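Local coordinates for CBS domain protein (Bacillus anthracis, PDB 3LQN) that is of unknown function but carries a tandem pair of CBS domains, a module that in relatives often senses adenosine nucleotides, at residues 39-42 / 43-47; 52-55 / 56-60; 98-101 / 102-106; 133-136 / 137-141. All coordinates share one frame; numbering follows the deposited sequence.

Interaction 1. Residues 39-42 / 43-47; sequences ALLV and LVKSG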
loop_
_atom_site.group_PDB
_atom_site.type_symbol
_atom_site.label_atom_id
_atom_site.label_comp_id
_atom_site.label_asym_id
_atom_site.label_seq_id
_atom_site.Cartn_x
_atom_site.Cartn_y
_atom_site.Cartn_z
ATOM N N ALA A 39 -11.141 -7.878 -12.657
ATOM C CA ALA A 39 -10.776 -7.318 -11.367
ATOM C C ALA A 39 -9.460 -6.545 -11.404
ATOM O O ALA A 39 -9.356 -5.484 -10.794
ATOM C CB ALA A 39 -10.746 -8.427 -10.302
ATOM N N LEU A 40 -8.438 -7.088 -12.087
ATOM C CA LEU A 40 -7.135 -6.427 -12.097
ATOM C C LEU A 40 -7.245 -5.101 -12.847
ATOM O O LEU A 40 -6.649 -4.083 -12.455
ATOM C CB LEU A 40 -6.077 -7.354 -12.724
ATOM C CG LEU A 40 -4.673 -6.748 -12.670
ATOM C CD1 LEU A 40 -4.137 -6.665 -11.186
ATOM C CD2 LEU A 40 -3.740 -7.676 -13.475
ATOM N N LEU A 41 -8.057 -5.078 -13.909
ATOM C CA LEU A 41 -8.219 -3.821 -14.624
ATOM C C LEU A 41 -8.927 -2.750 -13.771
ATOM O O LEU A 41 -8.568 -1.568 -13.804
ATOM C CB LEU A 41 -8.999 -4.091 -15.941
ATOM C CG LEU A 41 -9.032 -2.978 -16.978
ATOM C CD1 LEU A 41 -7.646 -2.599 -17.455
ATOM C CD2 LEU A 41 -9.906 -3.444 -18.174
ATOM N N VAL A 42 -9.927 -3.173 -13.015
ATOM C CA VAL A 42 -10.665 -2.269 -12.157
ATOM C C VAL A 42 -9.717 -1.708 -11.089
ATOM O O VAL A 42 -9.719 -0.478 -10.856
ATOM C CB VAL A 42 -11.868 -2.960 -11.511
ATOM C CG1 VAL A 42 -12.503 -2.085 -10.346
ATOM C CG2 VAL A 42 -12.950 -3.292 -12.573
ATOM N N LEU A 43 -8.890 -2.589 -10.504
ATOM C CA LEU A 43 -7.865 -2.158 -9.522
ATOM C C LEU A 43 -6.915 -1.136 -10.118
ATOM O O LEU A 43 -6.688 -0.063 -9.565
ATOM C CB LEU A 43 -7.069 -3.379 -8.966
ATOM C CG LEU A 43 -7.847 -4.081 -7.892
ATOM C CD1 LEU A 43 -7.301 -5.491 -7.869
ATOM C CD2 LEU A 43 -7.544 -3.328 -6.545
ATOM N N VAL A 44 -6.387 -1.440 -11.296
ATOM C CA VAL A 44 -5.395 -0.553 -11.881
ATOM C C VAL A 44 -6.013 0.760 -12.318
ATOM O O VAL A 44 -5.411 1.836 -12.134
ATOM C CB VAL A 44 -4.678 -1.218 -13.077
ATOM C CG1 VAL A 44 -3.705 -0.221 -13.816
ATOM C CG2 VAL A 44 -3.907 -2.476 -12.625
ATOM N N LYS A 45 -7.180 0.675 -12.964
ATOM C CA LYS A 45 -7.868 1.872 -13.462
ATOM C C LYS A 45 -8.306 2.800 -12.342
ATOM O O LYS A 45 -8.274 4.035 -12.507
ATOM C CB LYS A 45 -9.045 1.525 -14.372
ATOM C CG LYS A 45 -8.595 1.030 -15.752
ATOM C CD LYS A 45 -9.817 0.787 -16.671
ATOM C CE LYS A 45 -10.479 2.102 -17.002
ATOM N NZ LYS A 45 -11.792 1.894 -17.676
ATOM N N SER A 46 -8.646 2.226 -11.193
ATOM C CA SER A 46 -9.156 3.016 -10.076
ATOM C C SER A 46 -8.032 3.656 -9.266
ATOM O O SER A 46 -8.222 4.687 -8.663
ATOM C CB SER A 46 -10.021 2.151 -9.165
ATOM O OG SER A 46 -9.257 1.303 -8.359
ATOM N N GLY A 47 -6.851 3.052 -9.309
ATOM C CA GLY A 47 -5.728 3.519 -8.512
ATOM C C GLY A 47 -5.755 3.032 -7.071
ATOM O O GLY A 47 -4.910 3.431 -6.282
#

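Interaction 2. Residues 52-55 / 56-60; sequences PVLD and PMYKL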
loop_
_atom_site.group_PDB
_atom_site.type_symbol
_atom_site.label_atom_id
_atom_site.label_comp_id
_atom_site.label_asym_id
_atom_site.label_seq_id
_atom_site.Cartn_x
_atom_site.Cartn_y
_atom_site.Cartn_z
ATOM N N PRO A 52 -13.145 -3.695 -2.302
ATOM C CA PRO A 52 -14.061 -4.671 -1.723
ATOM C C PRO A 52 -14.685 -5.563 -2.777
ATOM O O PRO A 52 -14.876 -5.144 -3.933
ATOM C CB PRO A 52 -15.182 -3.793 -1.108
ATOM C CG PRO A 52 -15.156 -2.500 -1.954
ATOM C CD PRO A 52 -13.662 -2.303 -2.215
ATOM N N VAL A 53 -14.918 -6.806 -2.369
ATOM C CA VAL A 53 -15.789 -7.729 -3.104
ATOM C C VAL A 53 -17.202 -7.724 -2.512
ATOM O O VAL A 53 -17.364 -8.054 -1.343
ATOM C CB VAL A 53 -15.173 -9.144 -3.035
ATOM C CG1 VAL A 53 -15.974 -10.091 -3.942
ATOM C CG2 VAL A 53 -13.652 -9.091 -3.438
ATOM N N LEU A 54 -18.227 -7.364 -3.294
ATOM C CA LEU A 54 -19.582 -7.156 -2.790
ATOM C C LEU A 54 -20.519 -8.172 -3.430
ATOM O O LEU A 54 -20.221 -8.691 -4.493
ATOM C CB LEU A 54 -20.109 -5.751 -3.154
ATOM C CG LEU A 54 -19.240 -4.582 -2.610
ATOM C CD1 LEU A 54 -19.969 -3.269 -3.033
ATOM C CD2 LEU A 54 -19.031 -4.661 -1.085
ATOM N N ASP A 55 -21.619 -8.442 -2.765
ATOM C CA ASP A 55 -22.700 -9.234 -3.380
ATOM C C ASP A 55 -23.706 -8.337 -4.060
ATOM O O ASP A 55 -23.542 -7.092 -4.083
ATOM C CB ASP A 55 -23.338 -10.234 -2.378
ATOM C CG ASP A 55 -24.020 -9.589 -1.217
ATOM O OD1 ASP A 55 -24.552 -8.454 -1.302
ATOM O OD2 ASP A 55 -24.088 -10.259 -0.180
ATOM N N PRO A 56 -24.777 -8.941 -4.626
ATOM C CA PRO A 56 -25.715 -8.049 -5.329
ATOM C C PRO A 56 -26.510 -7.121 -4.412
ATOM O O PRO A 56 -27.145 -6.185 -4.891
ATOM C CB PRO A 56 -26.659 -9.042 -6.040
ATOM C CG PRO A 56 -25.817 -10.217 -6.315
ATOM C CD PRO A 56 -24.856 -10.328 -5.123
ATOM N N MET A 57 -26.485 -7.353 -3.102
ATOM C CA MET A 57 -27.126 -6.451 -2.189
ATOM C C MET A 57 -26.168 -5.404 -1.604
ATOM O O MET A 57 -26.504 -4.708 -0.651
ATOM C CB MET A 57 -27.809 -7.263 -1.130
ATOM C CG MET A 57 -28.598 -8.384 -1.856
ATOM S SD MET A 57 -29.159 -9.491 -0.646
ATOM C CE MET A 57 -29.972 -8.351 0.447
ATOM N N TYR A 58 -24.992 -5.354 -2.207
ATOM C CA TYR A 58 -23.966 -4.413 -1.811
ATOM C C TYR A 58 -23.516 -4.708 -0.363
ATOM O O TYR A 58 -23.153 -3.806 0.405
ATOM C CB TYR A 58 -24.500 -2.986 -2.028
ATOM C CG TYR A 58 -24.457 -2.518 -3.486
ATOM C CD1 TYR A 58 -23.348 -1.836 -3.970
ATOM C CD2 TYR A 58 -25.527 -2.733 -4.362
ATOM C CE1 TYR A 58 -23.290 -1.394 -5.267
ATOM C CE2 TYR A 58 -25.478 -2.278 -5.669
ATOM C CZ TYR A 58 -24.351 -1.609 -6.109
ATOM O OH TYR A 58 -24.265 -1.139 -7.394
ATOM N N LYS A 59 -23.515 -5.997 -0.014
ATOM C CA LYS A 59 -22.942 -6.470 1.239
ATOM C C LYS A 59 -21.518 -6.928 1.010
ATOM O O LYS A 59 -21.175 -7.438 -0.047
ATOM C CB LYS A 59 -23.820 -7.566 1.870
ATOM C CG LYS A 59 -25.085 -6.925 2.446
ATOM C CD LYS A 59 -26.117 -7.904 2.974
ATOM C CE LYS A 59 -27.299 -7.110 3.503
ATOM N NZ LYS A 59 -27.885 -7.775 4.703
ATOM N N LEU A 60 -20.681 -6.730 2.015
ATOM C CA LEU A 60 -19.260 -7.005 1.949
ATOM C C LEU A 60 -18.964 -8.493 2.135
ATOM O O LEU A 60 -19.395 -9.095 3.125
ATOM C CB LEU A 60 -18.568 -6.159 3.050
ATOM C CG LEU A 60 -17.067 -6.328 3.058
ATOM C CD1 LEU A 60 -16.434 -5.794 1.698
ATOM C CD2 LEU A 60 -16.479 -5.645 4.322
#

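Interaction 3. Residues 98-101 / 102-106; sequences PVLK and LEDSF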
loop_
_atom_site.group_PDB
_atom_site.type_symbol
_atom_site.label_atom_id
_atom_site.label_comp_id
_atom_site.label_asym_id
_atom_site.label_seq_id
_atom_site.Cartn_x
_atom_site.Cartn_y
_atom_site.Cartn_z
ATOM N N PRO A 98 -10.370 -6.939 8.025
ATOM C CA PRO A 98 -10.677 -5.891 8.998
ATOM C C PRO A 98 -11.966 -5.135 8.617
ATOM O O PRO A 98 -12.044 -4.565 7.528
ATOM C CB PRO A 98 -9.444 -4.975 8.890
ATOM C CG PRO A 98 -9.039 -5.095 7.426
ATOM C CD PRO A 98 -9.186 -6.591 7.202
ATOM N N VAL A 99 -12.959 -5.121 9.506
ATOM C CA VAL A 99 -14.184 -4.358 9.272
ATOM C C VAL A 99 -14.634 -3.568 10.512
ATOM O O VAL A 99 -14.660 -4.087 11.636
ATOM C CB VAL A 99 -15.352 -5.261 8.772
ATOM C CG1 VAL A 99 -16.631 -4.446 8.604
ATOM C CG2 VAL A 99 -14.990 -5.926 7.434
ATOM N N LEU A 100 -14.981 -2.308 10.300
ATOM C CA LEU A 100 -15.442 -1.462 11.401
ATOM C C LEU A 100 -16.853 -0.990 11.071
ATOM O O LEU A 100 -17.220 -0.922 9.927
ATOM C CB LEU A 100 -14.527 -0.268 11.603
ATOM C CG LEU A 100 -13.160 -0.703 12.150
ATOM C CD1 LEU A 100 -12.296 0.480 12.292
ATOM C CD2 LEU A 100 -13.286 -1.402 13.498
ATOM N N LYS A 101 -17.627 -0.689 12.106
ATOM C CA LYS A 101 -18.959 -0.073 11.944
ATOM C C LYS A 101 -18.792 1.444 11.838
ATOM O O LYS A 101 -17.794 2.017 12.297
ATOM C CB LYS A 101 -19.789 -0.343 13.201
ATOM C CG LYS A 101 -19.908 -1.790 13.615
ATOM C CD LYS A 101 -21.267 -2.000 14.277
ATOM C CE LYS A 101 -22.384 -1.725 13.276
ATOM N NZ LYS A 101 -23.637 -1.145 13.872
ATOM N N LEU A 102 -19.777 2.090 11.251
ATOM C CA LEU A 102 -19.759 3.537 11.101
ATOM C C LEU A 102 -19.526 4.256 12.416
ATOM O O LEU A 102 -18.900 5.304 12.428
ATOM C CB LEU A 102 -21.128 3.987 10.573
ATOM C CG LEU A 102 -21.568 3.483 9.216
ATOM C CD1 LEU A 102 -23.088 3.632 9.108
ATOM C CD2 LEU A 102 -20.841 4.283 8.137
ATOM N N GLU A 103 -20.085 3.715 13.505
ATOM C CA GLU A 103 -19.983 4.368 14.801
ATOM C C GLU A 103 -18.781 3.944 15.624
ATOM O O GLU A 103 -18.604 4.429 16.741
ATOM C CB GLU A 103 -21.279 4.225 15.628
ATOM C CG GLU A 103 -21.614 2.808 16.032
ATOM C CD GLU A 103 -22.528 2.141 15.030
ATOM O OE1 GLU A 103 -22.292 2.293 13.817
ATOM O OE2 GLU A 103 -23.497 1.474 15.449
ATOM N N ASP A 104 -17.920 3.069 15.091
ATOM C CA ASP A 104 -16.719 2.704 15.863
ATOM C C ASP A 104 -15.786 3.903 16.117
ATOM O O ASP A 104 -15.720 4.837 15.311
ATOM C CB ASP A 104 -15.931 1.565 15.174
ATOM C CG ASP A 104 -16.440 0.180 15.568
ATOM O OD1 ASP A 104 -16.968 0.024 16.697
ATOM O OD2 ASP A 104 -16.284 -0.757 14.763
ATOM N N SER A 105 -15.038 3.838 17.220
ATOM C CA SER A 105 -14.203 4.940 17.665
ATOM C C SER A 105 -12.910 5.154 16.879
ATOM O O SER A 105 -12.352 4.237 16.221
ATOM C CB SER A 105 -13.863 4.758 19.150
ATOM O OG SER A 105 -12.883 3.737 19.305
ATOM N N PHE A 106 -12.392 6.377 16.983
ATOM C CA PHE A 106 -11.091 6.668 16.400
ATOM C C PHE A 106 -10.008 5.742 16.996
ATOM O O PHE A 106 -9.165 5.212 16.291
ATOM C CB PHE A 106 -10.718 8.130 16.621
ATOM C CG PHE A 106 -9.325 8.441 16.165
ATOM C CD1 PHE A 106 -9.079 8.744 14.841
ATOM C CD2 PHE A 106 -8.255 8.351 17.049
ATOM C CE1 PHE A 106 -7.799 8.991 14.411
ATOM C CE2 PHE A 106 -6.973 8.610 16.632
ATOM C CZ PHE A 106 -6.740 8.928 15.308
#

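Interaction 4. Residues 133-136 / 137-141; sequences TRRA and ILKLL. With SO4 (sulfate ion), chain G; SO4 (sulfate ion), chain D.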
loop_
_atom_site.group_PDB
_atom_site.type_symbol
_atom_site.label_atom_id
_atom_site.label_comp_id
_atom_site.label_asym_id
_atom_site.label_seq_id
_atom_site.Cartn_x
_atom_site.Cartn_y
_atom_site.Cartn_z
ATOM N N THR A 133 -8.598 4.488 5.560
ATOM C CA THR A 133 -7.191 4.318 5.214
ATOM C C THR A 133 -6.302 4.768 6.347
ATOM O O THR A 133 -6.671 5.545 7.249
ATOM C CB THR A 133 -6.790 5.229 4.079
ATOM O OG1 THR A 133 -6.956 6.573 4.544
ATOM C CG2 THR A 133 -7.671 4.988 2.881
ATOM N N ARG A 134 -5.044 4.357 6.242
ATOM C CA ARG A 134 -4.045 4.863 7.144
ATOM C C ARG A 134 -3.839 6.347 7.024
ATOM O O ARG A 134 -3.629 7.010 8.025
ATOM C CB ARG A 134 -2.692 4.182 6.887
ATOM C CG ARG A 134 -2.714 2.778 7.329
ATOM C CD ARG A 134 -1.403 2.182 6.962
ATOM N NE ARG A 134 -1.165 0.987 7.732
ATOM C CZ ARG A 134 -0.232 0.118 7.408
ATOM N NH1 ARG A 134 0.500 0.354 6.335
ATOM N NH2 ARG A 134 -0.061 -0.965 8.137
ATOM N N ARG A 135 -3.870 6.885 5.813
ATOM C CA ARG A 135 -3.622 8.318 5.671
ATOM C C ARG A 135 -4.545 9.157 6.541
ATOM O O ARG A 135 -4.089 10.042 7.248
ATOM C CB ARG A 135 -3.707 8.764 4.216
ATOM C CG ARG A 135 -3.545 10.253 4.069
ATOM C CD ARG A 135 -3.396 10.652 2.619
ATOM N NE ARG A 135 -3.032 12.058 2.513
ATOM C CZ ARG A 135 -3.891 13.065 2.615
ATOM N NH1 ARG A 135 -5.180 12.831 2.826
ATOM N NH2 ARG A 135 -3.457 14.307 2.506
ATOM N N ALA A 136 -5.847 8.857 6.511
ATOM C CA ALA A 136 -6.789 9.601 7.292
ATOM C C ALA A 136 -6.424 9.575 8.793
ATOM O O ALA A 136 -6.466 10.592 9.475
ATOM C CB ALA A 136 -8.263 9.067 7.046
ATOM N N ILE A 137 -6.066 8.406 9.316
ATOM C CA ILE A 137 -5.635 8.362 10.716
ATOM C C ILE A 137 -4.372 9.207 10.988
ATOM O O ILE A 137 -4.261 9.912 12.013
ATOM C CB ILE A 137 -5.471 6.908 11.207
ATOM C CG1 ILE A 137 -6.838 6.330 11.577
ATOM C CG2 ILE A 137 -4.633 6.873 12.453
ATOM C CD1 ILE A 137 -7.630 5.816 10.442
ATOM N N LEU A 138 -3.442 9.170 10.046
ATOM C CA LEU A 138 -2.158 9.839 10.206
ATOM C C LEU A 138 -2.314 11.337 10.025
ATOM O O LEU A 138 -1.635 12.122 10.671
ATOM C CB LEU A 138 -1.124 9.291 9.209
ATOM C CG LEU A 138 -0.539 7.913 9.517
ATOM C CD1 LEU A 138 -0.036 7.212 8.220
ATOM C CD2 LEU A 138 0.555 7.975 10.546
ATOM N N LYS A 139 -3.223 11.727 9.149
ATOM C CA LYS A 139 -3.383 13.131 8.846
ATOM C C LYS A 139 -3.946 13.789 10.110
ATOM O O LYS A 139 -3.498 14.852 10.531
ATOM C CB LYS A 139 -4.290 13.271 7.628
ATOM C CG LYS A 139 -4.432 14.669 7.094
ATOM C CD LYS A 139 -5.499 14.727 6.024
ATOM C CE LYS A 139 -6.494 15.843 6.326
ATOM N NZ LYS A 139 -7.767 15.691 5.565
ATOM N N LEU A 140 -4.897 13.108 10.740
ATOM C CA LEU A 140 -5.464 13.553 11.993
ATOM C C LEU A 140 -4.432 13.587 13.127
ATOM O O LEU A 140 -4.422 14.520 13.911
ATOM C CB LEU A 140 -6.651 12.666 12.369
ATOM C CG LEU A 140 -7.424 13.152 13.585
ATOM C CD1 LEU A 140 -7.733 14.619 13.431
ATOM C CD2 LEU A 140 -8.699 12.359 13.738
ATOM N N LEU A 141 -3.582 12.567 13.193
ATOM C CA LEU A 141 -2.586 12.467 14.252
ATOM C C LEU A 141 -1.479 13.501 14.067
ATOM O O LEU A 141 -0.940 14.027 15.041
ATOM C CB LEU A 141 -1.988 11.060 14.295
ATOM C CG LEU A 141 -2.894 9.954 14.840
ATOM C CD1 LEU A 141 -2.160 8.623 14.871
ATOM C CD2 LEU A 141 -3.413 10.318 16.223
HETATM S S SO4 G . -6.351 16.517 2.660
HETATM O O1 SO4 G . -7.219 17.100 3.679
HETATM O O2 SO4 G . -6.718 17.077 1.365
HETATM O O3 SO4 G . -4.958 16.849 2.950
HETATM O O4 SO4 G . -6.520 15.063 2.635
HETATM S S SO4 D . -7.913 9.748 2.751
HETATM O O1 SO4 D . -9.051 9.377 3.585
HETATM O O2 SO4 D . -8.385 10.514 1.599
HETATM O O3 SO4 D . -7.006 10.606 3.517
HETATM O O4 SO4 D . -7.247 8.524 2.299
#

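Interaction 1. Residues 39-42 / 43-47
Leu41 and Lys45 meet one turn apart on the last two turns of helix 36-46, a local i to i+4 contact where the helix faces the second subunit. The aliphatic part of the lysine does the touching: CD of Lys45 lies 3.9 Å from CG of Leu41 in one of its two conformers, the two side chains crossing at a slant. CG of Lys45 sits beside its backbone N (chi1 -74°), which brings the chain back over the preceding turn before the bend at chi3 carries the ammonium end away. Alongside, CG2 of Val44 packs 4.3 Å from CG of Leu40 and also lies 3.2 Å from O of Leu40. Beneath these side chains the helix is regular: N of Leu43 bonds O of Ala39, N of Val44 bonds O of Leu40 and N of Lys45 bonds O of Leu41. Each of these amides comes in tilted a little over 20° from the carbonyl plane. The helix belongs to the first CBS domain; Leu43 turns from it onto Ile51 of strand 50-54 and onto Ile69 of helix 66-72, the beta-alpha packing of that fold. Toward the C-terminus the bond from N of Ser46 to O of Val42 is more bent, 140° at the hydrogen, and Gly47 leaves the helix with positive phi. Leu41 and Lys45 both pack on Leu74 of the second subunit.

Interaction 2. Residues 52-55 / 56-60
A tight hairpin turn joins strands 50-54 and 60-65, and Asp55 organises it. Asp55 to Tyr58 form a type I beta turn, closed by the bond from N of Tyr58 to O of Asp55 at 2.9 Å; the amide stands well above the carbonyl plane. The carboxylate of Asp55 folds back to make an Asx turn with N of Met57, its CG lodged between backbone N and carbonyl carbon (chi1 63°). Its OD1 takes two backbone amides, N of Met57 at 2.9 Å and N of Lys59 at 3.0 Å, which reach it from opposite faces of the carboxylate plane. The Lys59 bond is the straighter, 158° at the hydrogen against 133° for Met57. OD2 bonds His61, so both oxygens have partners and the group's rotation is fixed. The main chain of Asp55 seals the neck of the turn, its N donating to O of Lys59 at 2.9 Å in the carbonyl plane. The side chain of Lys59 lies alongside that of Asp55, CB against the carboxylate, while the distant ammonium bonds O of Asp125 and makes a cation-pi contact with Tyr127.

Behind the turn Leu54 and Leu60 are a non-hydrogen-bonded antiparallel pair, with CD2 of Leu54 4.0 Å from CD1 of Leu60. That same CD1 lies 3.7 Å from CB of Pro52, and CD1 of Leu54 meets CD1 of Tyr58 (one of two conformers) at 3.8 Å. Across the domain boundary Pro52 and Leu54 pack on Phe128 of strand 128-133, and Leu60 on Cys120 and Val122 of strand 118-122.

Interaction 3. Residues 98-101 / 102-106
The carboxylate of Asp104 turns back on the end of strand 99-101 and takes the backbone amide of Lys101: N of Lys101 lies 3.0 Å from OD2, with 161° at the hydrogen. The amide comes from above the carboxylate plane, about 50° out of it. A second bond runs the other way, from N of Asp104 to O of Lys101, also 3.0 Å, and closes a type I beta turn from Lys101 to Asp104. Main chain and side chain of one aspartate thus clasp the two sides of a single lysine backbone. This is the close-packed part, and Leu100 shares it: its CD2 comes to 3.3 Å from OD2 of Asp104, the two side chains crossing near a right angle, while Leu100 is buried on Ala109 and Met112 of helix 106-115.

The outer side of the turn is looser and held by charge. Side by side, Lys101 and Glu103 end in a salt bridge, NZ of Lys101 reaching OE2 of Glu103 at 3.1 Å from above the carboxylate plane. Bends along both chains bring the ends together; in Glu103 CG stands between backbone N and carbonyl carbon (chi1 65°). Glu103 is exposed at the surface. Just beyond, OG of Ser105, at the N-cap of helix 106-115, accepts from N of Lys108, making the whole a strand-turn-helix connection of the beta-alpha kind found in CBS domains.

Interaction 4. Residues 133-136 / 137-141
In one of its two conformers, the guanidinium of Arg135 bridges two sulfate ions, probably from the crystallisation liquor, at the start of helix 134-144. Its NH1 donates to O3 of the chain D sulfate at 3.0 Å and to O4 of the chain G sulfate at 2.6 Å, and NH2 to O3 of the latter at 3.0 Å. Both ions lie at the edge of the guanidinium, near its plane. An extended chain from CG to NE, with CG anti to the backbone N (chi1 176°), carries the group out to them, and NE forms a salt bridge with Asp115 of the second subunit. One turn on, Lys139 brings its CD to 3.7 Å from NH1 of Arg135; its NZ lies too close to O1 of the chain G ion for a bond there to be trusted. Thr133 OG1 serves twice, donating to O4 of the chain D sulfate at 3.0 Å and accepting from N of Ala136 at 3.2 Å, almost straight at 175°. A threonine N-cap followed by basic residues on the first two turns, holding anions, is consistent with the phosphate-binding position of nucleotide-binding CBS domains; no nucleotide is bound here.

How the interactions relate
Interactions 1 and 2 belong to the first CBS domain, where helix 36-46 leads into strand 50-54; their centres are about 17 Å apart. Interactions 3 and 4 belong to the second and meet directly: CE1 of Phe106 packs 3.6 Å from CD2 of Leu140. Interactions 2 and 3 touch across the two domains, one of several contacts between them: CD2 of Leu60 lies 3.5 Å from CG2 of Val99 in one of its two conformers. Interactions 1 and 4, with centres about 24 Å apart, both touch the second subunit. The two sulfates described sit on interaction 4; the side chain of Tyr58 in interaction 2 comes within about 4 Å of a bound sulfate.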